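Guanylate kinase (Stenotrophomonas maltophilia, PDB 6WCT) catalyses the ATP-dependent phosphorylation of GMP to GDP, with release of ADP, and is probably essential for recycling GMP and, indirectly, cGMP. Local coordinates at residues 78-82 against 96-100. Sequence-based numbering, arbitrary orientation.
Sequences FEQMI and DWKGT. With 5GP (guanosine-5'-monophosphate), chain E.
Trp97 NE1 donates to Glu79 OE1 at 2.9 Å, and the N-H points almost straight at the acceptor (163°). The oxygen lies close to the indole plane and accepts the bond through its anti lone pair, while the carboxylate itself stands nearly perpendicular to the ring. Ile82 CD1 sits 3.6 Å from the centroid of the Trp97 six-membered ring, practically on its normal, a CH-pi contact over the face. A bond at the edge and a methyl over one face would both oppose rotation of the indole. Trp97 CB in turn lies over the centre of the Phe78 ring, 3.3 Å from its centroid, a second CH-pi contact. The Phe78 ring and the indole five-membered ring are almost parallel (6°) but displaced, with little overlap. Phe78, its ring carried away from the backbone N by a chi1 of -165°, reaches the strand backbone, where CZ comes 3.5 Å from Lys98 C and Gly99 N meets the ring edge; Phe87 stacks on the same ring. Alternation along the strand sends Lys98 to the other side, where its CB lies 3.6 Å from 5GP C4. Helix 75-83 thus packs on one face of the small mixed sheet in the GMP-binding region of guanylate kinase, and the nucleotide lies against that sheet's other face.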
loop_
_atom_site.group_PDB
_atom_site.type_symbol
_atom_site.label_atom_id
_atom_site.label_comp_id
_atom_site.label_asym_id
_atom_site.label_seq_id
_atom_site.Cartn_x
_atom_site.Cartn_y
_atom_site.Cartn_z
ATOM N N PHE A 78 -23.736 20.222 -19.549
ATOM C CA PHE A 78 -23.327 19.499 -18.354
ATOM C C PHE A 78 -24.494 19.349 -17.391
ATOM O O PHE A 78 -24.755 18.251 -16.887
ATOM C CB PHE A 78 -22.160 20.207 -17.678
ATOM C CG PHE A 78 -21.458 19.361 -16.669
ATOM C CD1 PHE A 78 -22.039 19.107 -15.428
ATOM C CD2 PHE A 78 -20.220 18.816 -16.950
ATOM C CE1 PHE A 78 -21.397 18.324 -14.490
ATOM C CE2 PHE A 78 -19.566 18.032 -16.006
ATOM C CZ PHE A 78 -20.161 17.786 -14.779
ATOM N N GLU A 79 -25.223 20.444 -17.142
ATOM C CA GLU A 79 -26.373 20.361 -16.248
ATOM C C GLU A 79 -27.474 19.500 -16.853
ATOM O O GLU A 79 -28.207 18.831 -16.116
ATOM C CB GLU A 79 -26.881 21.761 -15.897
ATOM C CG GLU A 79 -25.926 22.524 -14.978
ATOM C CD GLU A 79 -26.315 23.980 -14.769
ATOM O OE1 GLU A 79 -25.573 24.706 -14.064
ATOM O OE2 GLU A 79 -27.368 24.398 -15.298
ATOM N N GLN A 80 -27.605 19.509 -18.185
ATOM C CA GLN A 80 -28.465 18.537 -18.855
ATOM C C GLN A 80 -28.009 17.116 -18.547
ATOM O O GLN A 80 -28.829 16.208 -18.385
ATOM C CB GLN A 80 -28.460 18.773 -20.369
ATOM C CG GLN A 80 -29.238 17.725 -21.174
ATOM C CD GLN A 80 -29.206 17.976 -22.676
ATOM O OE1 GLN A 80 -29.083 19.114 -23.127
ATOM N NE2 GLN A 80 -29.300 16.903 -23.457
ATOM N N MET A 81 -26.696 16.895 -18.513
ATOM C CA MET A 81 -26.190 15.573 -18.181
ATOM C C MET A 81 -26.357 15.258 -16.700
ATOM O O MET A 81 -26.525 14.090 -16.341
ATOM C CB MET A 81 -24.723 15.454 -18.593
ATOM C CG MET A 81 -24.522 15.417 -20.103
ATOM S SD MET A 81 -22.776 15.493 -20.521
ATOM C CE MET A 81 -22.222 13.870 -19.990
ATOM N N ILE A 82 -26.260 16.265 -15.824
ATOM C CA ILE A 82 -26.568 16.043 -14.413
ATOM C C ILE A 82 -28.001 15.552 -14.265
ATOM O O ILE A 82 -28.257 14.494 -13.678
ATOM C CB ILE A 82 -26.329 17.325 -13.590
ATOM C CG1 ILE A 82 -24.844 17.707 -13.535
ATOM C CG2 ILE A 82 -26.925 17.189 -12.177
ATOM C CD1 ILE A 82 -24.583 19.002 -12.752
ATOM N N ASP A 96 -16.868 25.843 -11.624
ATOM C CA ASP A 96 -17.320 25.184 -12.843
ATOM C C ASP A 96 -17.641 23.735 -12.516
ATOM O O ASP A 96 -17.213 23.202 -11.493
ATOM C CB ASP A 96 -16.267 25.244 -13.956
ATOM C CG ASP A 96 -16.126 26.629 -14.567
ATOM O OD1 ASP A 96 -17.032 27.062 -15.326
ATOM O OD2 ASP A 96 -15.095 27.285 -14.279
ATOM N N TRP A 97 -18.394 23.102 -13.405
ATOM C CA TRP A 97 -18.742 21.696 -13.257
ATOM C C TRP A 97 -17.590 20.779 -13.668
ATOM O O TRP A 97 -16.908 21.017 -14.667
ATOM C CB TRP A 97 -19.958 21.367 -14.112
ATOM C CG TRP A 97 -21.232 21.967 -13.626
ATOM C CD1 TRP A 97 -22.013 22.879 -14.285
ATOM C CD2 TRP A 97 -21.886 21.704 -12.383
ATOM N NE1 TRP A 97 -23.108 23.196 -13.525
ATOM C CE2 TRP A 97 -23.055 22.489 -12.352
ATOM C CE3 TRP A 97 -21.594 20.882 -11.289
ATOM C CZ2 TRP A 97 -23.934 22.479 -11.269
ATOM C CZ3 TRP A 97 -22.466 20.870 -10.217
ATOM C CH2 TRP A 97 -23.624 21.664 -10.214
ATOM N N LYS A 98 -17.402 19.709 -12.904
ATOM C CA LYS A 98 -16.511 18.613 -13.248
ATOM C C LYS A 98 -17.245 17.309 -12.967
ATOM O O LYS A 98 -18.066 17.232 -12.052
ATOM C CB LYS A 98 -15.203 18.666 -12.444
ATOM C CG LYS A 98 -14.314 19.862 -12.756
ATOM C CD LYS A 98 -13.216 19.498 -13.732
ATOM C CE LYS A 98 -12.540 20.747 -14.273
ATOM N NZ LYS A 98 -11.539 21.293 -13.328
ATOM N N GLY A 99 -16.970 16.292 -13.777
ATOM C CA GLY A 99 -17.694 15.050 -13.634
ATOM C C GLY A 99 -17.121 13.837 -14.342
ATOM O O GLY A 99 -16.560 13.922 -15.443
ATOM N N THR A 100 -17.291 12.687 -13.702
ATOM C CA THR A 100 -16.956 11.392 -14.272
ATOM C C THR A 100 -18.241 10.791 -14.817
ATOM O O THR A 100 -19.185 10.556 -14.054
ATOM C CB THR A 100 -16.369 10.457 -13.215
ATOM O OG1 THR A 100 -15.190 11.029 -12.644
ATOM C CG2 THR A 100 -16.041 9.118 -13.829
HETATM P P 5GP E . -8.368 21.743 -13.416
HETATM O O1P 5GP E . -8.094 20.864 -14.611
HETATM O O2P 5GP E . -7.234 22.695 -13.038
HETATM O O3P 5GP E . -9.659 22.518 -13.489
HETATM O "O5'" 5GP E . -8.604 20.793 -12.183
HETATM C "C5'" 5GP E . -9.259 21.268 -11.024
HETATM C "C4'" 5GP E . -9.570 20.127 -10.105
HETATM O "O4'" 5GP E . -10.720 19.406 -10.621
HETATM C "C3'" 5GP E . -8.440 19.088 -9.980
HETATM O "O3'" 5GP E . -8.291 18.690 -8.623
HETATM C "C2'" 5GP E . -8.979 17.897 -10.758
HETATM O "O2'" 5GP E . -8.489 16.643 -10.338
HETATM C "C1'" 5GP E . -10.467 18.035 -10.501
HETATM N N9 5GP E . -11.295 17.298 -11.441
HETATM C C8 5GP E . -10.940 16.910 -12.706
HETATM N N7 5GP E . -11.796 16.088 -13.252
HETATM C C5 5GP E . -12.785 15.939 -12.292
HETATM C C6 5GP E . -13.940 15.137 -12.283
HETATM O O6 5GP E . -14.310 14.379 -13.177
HETATM N N1 5GP E . -14.642 15.241 -11.094
HETATM C C2 5GP E . -14.274 16.025 -10.029
HETATM N N2 5GP E . -15.055 15.988 -8.942
HETATM N N3 5GP E . -13.185 16.788 -10.030
HETATM C C4 5GP E . -12.491 16.693 -11.177
#